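Side-chain contacts in 5-oxopent-3-ene-1,2,5-tricarboxylate decarboxylase (Exiguobacterium antarcticum B7, PDB 6IYM), which belongs to the fumarylacetoacetate hydrolase family of metal-dependent enzymes and carries a magnesium ion bound by acidic side chains: residues 113-116 against 117-121; 31-35 against 36-40; 222-225 against 226-229. All blocks are in the same frame, centred on the assembly; numbering follows the deposited sequence.

Contact 1: residues 113-116 against 117-121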
# COMPACT_ATOMS: atom_id res chain seq x y z
N ARG A 113 19.31 0.98 10.27
CA ARG A 113 20.19 1.94 9.55
C ARG A 113 20.36 1.57 8.06
O ARG A 113 20.49 2.52 7.22
CB ARG A 113 21.55 2.02 10.26
CG ARG A 113 22.69 2.59 9.43
CD ARG A 113 22.61 4.10 9.27
NE ARG A 113 23.64 4.62 8.38
CZ ARG A 113 23.56 4.68 7.07
NH1 ARG A 113 22.46 4.26 6.45
NH2 ARG A 113 24.57 5.16 6.35
N HIS A 114 20.40 0.27 7.73
CA HIS A 114 20.56 -0.27 6.34
C HIS A 114 21.77 0.39 5.65
O HIS A 114 21.62 0.90 4.52
CB HIS A 114 19.25 -0.07 5.52
CG HIS A 114 18.01 -0.70 6.07
ND1 HIS A 114 17.61 -1.99 5.74
CD2 HIS A 114 17.00 -0.18 6.82
CE1 HIS A 114 16.48 -2.27 6.36
NE2 HIS A 114 16.07 -1.16 7.03
N ALA A 115 22.97 0.40 6.26
CA ALA A 115 24.16 1.08 5.69
C ALA A 115 24.54 0.49 4.32
O ALA A 115 24.97 1.27 3.43
CB ALA A 115 25.32 1.06 6.66
N ASP A 116 24.34 -0.82 4.10
CA ASP A 116 24.54 -1.46 2.76
C ASP A 116 23.65 -0.82 1.69
O ASP A 116 24.06 -0.79 0.51
CB ASP A 116 24.31 -2.97 2.79
CG ASP A 116 23.06 -3.43 3.53
OD1 ASP A 116 22.29 -2.56 4.02
OD2 ASP A 116 22.86 -4.67 3.62
N LEU A 117 22.45 -0.33 2.04
CA LEU A 117 21.48 0.12 0.99
C LEU A 117 21.49 1.63 0.83
O LEU A 117 21.16 2.07 -0.28
CB LEU A 117 20.08 -0.40 1.32
CG LEU A 117 20.00 -1.89 1.65
CD1 LEU A 117 18.56 -2.38 1.75
CD2 LEU A 117 20.74 -2.72 0.60
N THR A 118 21.83 2.39 1.90
CA THR A 118 21.71 3.87 1.94
C THR A 118 22.95 4.52 2.57
O THR A 118 23.41 3.99 3.61
CB THR A 118 20.56 4.40 2.82
OG1 THR A 118 19.53 3.43 3.02
CG2 THR A 118 19.97 5.65 2.23
N GLN A 119 23.41 5.64 2.01
CA GLN A 119 24.31 6.60 2.73
C GLN A 119 23.67 8.00 2.72
O GLN A 119 24.39 8.94 3.01
CB GLN A 119 25.72 6.62 2.12
CG GLN A 119 26.44 5.28 2.18
CD GLN A 119 26.77 4.83 3.58
OE1 GLN A 119 26.52 3.68 3.97
NE2 GLN A 119 27.36 5.73 4.35
N GLN A 120 22.38 8.12 2.38
CA GLN A 120 21.62 9.39 2.47
C GLN A 120 20.30 9.16 3.21
O GLN A 120 19.25 9.56 2.71
CB GLN A 120 21.45 9.97 1.07
CG GLN A 120 22.77 10.23 0.35
CD GLN A 120 22.55 11.08 -0.87
OE1 GLN A 120 21.53 10.96 -1.56
NE2 GLN A 120 23.47 11.99 -1.12
N LEU A 121 20.35 8.54 4.38
CA LEU A 121 19.17 8.35 5.25
C LEU A 121 18.73 9.69 5.85
O LEU A 121 19.61 10.43 6.36
CB LEU A 121 19.53 7.37 6.35
CG LEU A 121 18.35 6.98 7.23
CD1 LEU A 121 17.28 6.30 6.39
CD2 LEU A 121 18.82 6.10 8.36

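Contact 2: residues 31-35 against 36-40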
# COMPACT_ATOMS: atom_id res chain seq x y z
N VAL A 31 -14.04 -1.31 26.37
CA VAL A 31 -14.05 -1.25 24.88
C VAL A 31 -13.97 -2.67 24.27
O VAL A 31 -14.23 -2.79 23.06
CB VAL A 31 -12.95 -0.31 24.33
CG1 VAL A 31 -13.05 1.08 24.93
CG2 VAL A 31 -11.55 -0.85 24.51
N TYR A 32 -13.65 -3.69 25.07
CA TYR A 32 -13.79 -5.14 24.71
C TYR A 32 -12.93 -5.49 23.49
O TYR A 32 -13.43 -6.19 22.59
CB TYR A 32 -15.25 -5.52 24.46
CG TYR A 32 -16.17 -5.29 25.63
CD1 TYR A 32 -16.14 -6.12 26.74
CD2 TYR A 32 -17.04 -4.21 25.66
CE1 TYR A 32 -16.94 -5.89 27.84
CE2 TYR A 32 -17.86 -3.97 26.75
CZ TYR A 32 -17.81 -4.82 27.85
OH TYR A 32 -18.61 -4.59 28.93
N THR A 33 -11.67 -5.06 23.47
CA THR A 33 -10.67 -5.48 22.45
C THR A 33 -9.28 -4.95 22.83
O THR A 33 -9.23 -3.99 23.61
CB THR A 33 -11.11 -5.03 21.05
OG1 THR A 33 -10.07 -5.39 20.15
CG2 THR A 33 -11.40 -3.55 20.97
N ASP A 34 -8.23 -5.57 22.29
CA ASP A 34 -6.81 -5.12 22.37
C ASP A 34 -6.33 -4.51 21.03
O ASP A 34 -5.09 -4.28 20.88
CB ASP A 34 -5.90 -6.30 22.72
CG ASP A 34 -6.01 -7.37 21.65
OD1 ASP A 34 -7.11 -7.45 21.08
OD2 ASP A 34 -4.99 -8.04 21.35
N SER A 35 -7.22 -4.35 20.04
CA SER A 35 -6.88 -3.74 18.73
C SER A 35 -7.49 -2.35 18.64
O SER A 35 -8.73 -2.22 18.64
CB SER A 35 -7.26 -4.56 17.55
OG SER A 35 -7.11 -3.80 16.36
N LEU A 36 -6.63 -1.33 18.61
CA LEU A 36 -7.05 0.08 18.47
C LEU A 36 -7.58 0.30 17.05
O LEU A 36 -8.41 1.19 16.91
CB LEU A 36 -5.86 0.99 18.81
CG LEU A 36 -6.16 2.47 18.78
CD1 LEU A 36 -7.26 2.82 19.76
CD2 LEU A 36 -4.89 3.27 19.09
N LEU A 37 -7.14 -0.50 16.06
CA LEU A 37 -7.69 -0.44 14.68
C LEU A 37 -9.15 -0.87 14.71
O LEU A 37 -9.98 -0.23 14.03
CB LEU A 37 -6.90 -1.36 13.76
CG LEU A 37 -7.49 -1.52 12.36
CD1 LEU A 37 -7.60 -0.17 11.66
CD2 LEU A 37 -6.66 -2.49 11.54
N GLU A 38 -9.43 -1.91 15.49
CA GLU A 38 -10.78 -2.47 15.69
C GLU A 38 -11.69 -1.39 16.27
O GLU A 38 -12.82 -1.29 15.82
CB GLU A 38 -10.73 -3.67 16.64
CG GLU A 38 -11.35 -4.93 16.05
CD GLU A 38 -11.07 -6.16 16.90
OE1 GLU A 38 -10.19 -6.96 16.52
OE2 GLU A 38 -11.71 -6.28 17.97
N VAL A 39 -11.18 -0.61 17.23
CA VAL A 39 -11.94 0.49 17.90
C VAL A 39 -12.31 1.55 16.86
O VAL A 39 -13.46 2.02 16.88
CB VAL A 39 -11.13 1.12 19.05
CG1 VAL A 39 -11.79 2.36 19.61
CG2 VAL A 39 -10.87 0.11 20.17
N ILE A 40 -11.39 1.86 15.94
CA ILE A 40 -11.60 2.88 14.88
C ILE A 40 -12.60 2.36 13.83
O ILE A 40 -13.57 3.09 13.58
CB ILE A 40 -10.25 3.28 14.26
CG1 ILE A 40 -9.35 3.93 15.33
CG2 ILE A 40 -10.48 4.20 13.07
CD1 ILE A 40 -7.87 3.79 15.06

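Contact 3: residues 222-225 against 226-229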
# COMPACT_ATOMS: atom_id res chain seq x y z
N LEU A 222 -7.98 15.56 2.17
CA LEU A 222 -9.07 14.55 2.21
C LEU A 222 -9.92 14.61 0.94
O LEU A 222 -10.11 13.56 0.29
CB LEU A 222 -9.93 14.81 3.45
CG LEU A 222 -9.26 14.52 4.79
CD1 LEU A 222 -10.10 15.09 5.93
CD2 LEU A 222 -9.06 13.03 4.97
N THR A 223 -10.38 15.81 0.59
CA THR A 223 -11.14 16.13 -0.66
C THR A 223 -10.41 15.60 -1.90
O THR A 223 -11.05 14.91 -2.72
CB THR A 223 -11.33 17.65 -0.75
OG1 THR A 223 -12.39 17.95 0.17
CG2 THR A 223 -11.56 18.13 -2.16
N GLU A 224 -9.12 15.90 -2.06
CA GLU A 224 -8.35 15.59 -3.29
C GLU A 224 -8.01 14.09 -3.35
O GLU A 224 -8.08 13.50 -4.43
CB GLU A 224 -7.07 16.42 -3.31
CG GLU A 224 -7.30 17.88 -3.62
CD GLU A 224 -7.61 18.12 -5.08
OE1 GLU A 224 -6.70 17.88 -5.92
OE2 GLU A 224 -8.76 18.50 -5.39
N VAL A 225 -7.61 13.50 -2.23
CA VAL A 225 -7.11 12.10 -2.14
C VAL A 225 -8.26 11.15 -2.50
O VAL A 225 -8.00 10.18 -3.20
CB VAL A 225 -6.53 11.80 -0.75
CG1 VAL A 225 -6.23 10.34 -0.54
CG2 VAL A 225 -5.26 12.61 -0.54
N SER A 226 -9.47 11.46 -2.05
CA SER A 226 -10.63 10.55 -2.11
C SER A 226 -11.37 10.66 -3.44
O SER A 226 -12.40 10.00 -3.57
CB SER A 226 -11.58 10.84 -1.00
OG SER A 226 -12.18 12.11 -1.17
N ARG A 227 -10.91 11.50 -4.36
CA ARG A 227 -11.58 11.71 -5.67
C ARG A 227 -11.43 10.45 -6.55
O ARG A 227 -10.32 10.22 -7.10
CB ARG A 227 -11.00 12.94 -6.37
CG ARG A 227 -11.96 14.12 -6.47
CD ARG A 227 -11.50 15.04 -7.57
NE ARG A 227 -11.30 16.39 -7.08
CZ ARG A 227 -10.70 17.36 -7.77
NH1 ARG A 227 -10.24 17.13 -8.99
NH2 ARG A 227 -10.58 18.57 -7.23
N GLY A 228 -12.51 9.68 -6.69
CA GLY A 228 -12.53 8.40 -7.42
C GLY A 228 -11.77 7.29 -6.68
O GLY A 228 -11.65 6.19 -7.25
N MET A 229 -11.28 7.56 -5.47
CA MET A 229 -10.54 6.54 -4.65
C MET A 229 -11.16 6.44 -3.26
O MET A 229 -11.10 7.45 -2.51
CB MET A 229 -9.06 6.85 -4.51
CG MET A 229 -8.28 5.62 -4.07
SD MET A 229 -6.54 5.94 -3.74
CE MET A 229 -6.66 6.96 -2.29

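Contact 1: residues 113-116 against 117-121
Arg113 turns its guanidinium end-on to the backbone carbonyl of Thr118, so that both terminal nitrogens share one acceptor: NH1 lies 3.0 Å and NH2 3.2 Å from Thr118 O. Both come from the same face of that carbonyl. NH1 stands well above the peptide plane and NH2 is only tilted from it, while the oxygen itself lies at the guanidinium edge. A bend at chi2 (76°) folds the Arg113 chain back over the turn, and Ala115 CA then rests against one face of the guanidinium, offset toward its rim. Two bonds to one oxygen should limit swinging of the guanidinium about the CD-NE bond. Arg113 O meets Leu121 CD2 at 4.1 Å. His114 supplies the other shared acceptor: His114 O takes Leu117 N at 2.9 Å and Thr118 N at 3.0 Å. With helical phi/psi at Ala115 and Asp116, the first of these closes a beta turn of the type I/III class, and Thr118 N adds an i+4 bond to the same oxygen. The imidazole leads away from residues 117-121, toward Asp175, whose O bonds NE2; His114 ND1 lies 4.1 Å from Leu117 CD1. At Asp116, chi1 of 45° lays the carboxylate alongside the Leu117 side chain, both pointing the same way, with Asp116 OD1 3.4 Å from Leu117 CG. Its OD2 is salt-bridged to Arg227 of the second subunit, whose Gly228 also packs on His114 and Leu117, so the turn takes part in the dimer interface of this fumarylacetoacetate hydrolase fold. Within the chain the turn joins strand 111-112 to strand 121-131: Thr118 packs on Ala158 and on Asp160 of helix 159-164, while Arg113 and Leu121 both touch Val275 of strand 269-276.

Contact 2: residues 31-35 against 36-40
Ser35 hands the chain over to helix 36-41: Ser35 O accepts from Val39 N at 3.3 Å, the i+4 bond of the first helical turn, while its own phi/psi are not helical. Upstream, Tyr32 leaves helix 28-31 with a positive phi of 61°, and the extended Thr33 then carries the backbone toward the new helix. At the N-cap position, Ser35 OG lies anti to the backbone N, which brings it to the first-turn amides, where it accepts from Glu38 N at 3.1 Å. The N-H points fairly straight at the hydroxyl oxygen (158°), and this bond satisfies a first-turn amide that has no preceding helical carbonyl. Just before the cap comes an ST turn, defined by Ser35 N donating to Thr33 OG1 at 3.0 Å with an angle of 170°. The N-cap residue is therefore itself positioned by Thr33. In turn Thr33 OG1 donates to Glu38 OE2 at 2.9 Å, meeting the oxygen from above the carboxylate plane. Glu38 reaches it with a chain extended beyond CG. Thr33 OG1 thus relays between the cap amide and the helix carboxylate, and the positive end of the helix, with its first-turn N-H groups, would be expected to favour a charged Glu38. Asp34 OD1 stands 5.5 Å from Glu38 OE1, a like charge that may work mildly against this. On the apolar side, Thr33 CG2 meets Val39 CG2 at 3.8 Å, their side chains running slantwise to each other. Val31 CG2 approaches Val39 CG2 at 4.5 Å, so one methyl of Val39 meets carbons of both Val31 and Thr33. Val31 O is hydrogen-bonded to Arg42 NH1; Val31 and Leu36 touch Trp5 of strand 4-10, with Leu36 and Ile40 against Ile184 of strand 178-186.

Contact 3: residues 222-225 against 226-229
Ser226 places OG between its backbone N and carbonyl carbon (chi1 67°), and this rotation swings the hydroxyl back to Leu222 O. Glu224 folds at chi2 (-75°), while Arg227 takes a chi1 away from a staggered value (-111°) and bends at chi3, bringing the two charged groups alongside each other. Leu222 O is gripped by two donors of one residue, Ser226 N at 3.2 Å and Ser226 OG at 2.9 Å, which arrive from opposite faces of the carbonyl plane. One step on, Arg227 N makes a weak bond to Glu224 O at 3.5 Å, with the i+3 spacing of a helix tightening as it ends. The salt bridge is short, with Glu224 OE2 2.6 Å from Arg227 NH2. Yet OE2 sits over a face of the guanidinium, and the carboxylate plane is almost perpendicular to it, so the pairing is not the usual flat, two-pronged one. On the buried side the Met229 chain crosses Val225, putting Met229 CE 3.8 Å from Val225 CG1 and 3.6 Å from Val225 O. Ser226 OG also accepts from Leu138 N, while Met229 packs on Phe169 of the second subunit and Arg227 on Leu117 of that subunit. The arrangement is the C-terminal end of helix 218-225. Its last turn is closed by backbone and serine hydroxyl together, and the serine, both donor and acceptor, ties that turn to the loop of Leu138. The perpendicular ion pair probably gains more from charge attraction than from directed N-H bonding, and by the dimer's symmetry the guanidinium probably serves Asp116 of the second subunit as well.

Overall arrangement
All three contacts are local turns in which buried apolar or backbone groups meet an exposed polar edge; in contacts 1 and 3 that edge lies at the subunit interface. Contact 2 caps the start of a helix and contact 3 finishes the end of one. A hydroxyl works both ways in each, but the capping serine of contact 2 accepts from an amide and that of contact 3 gives to a helix carbonyl. Contact 1, without regular structure, has an arginine side chain gripping a backbone oxygen. Contacts 1 and 3 lie about 34 Å apart between centres within one chain. Contact 2 touches no other chain of the assembly and packs on strands 4-10 and 178-186.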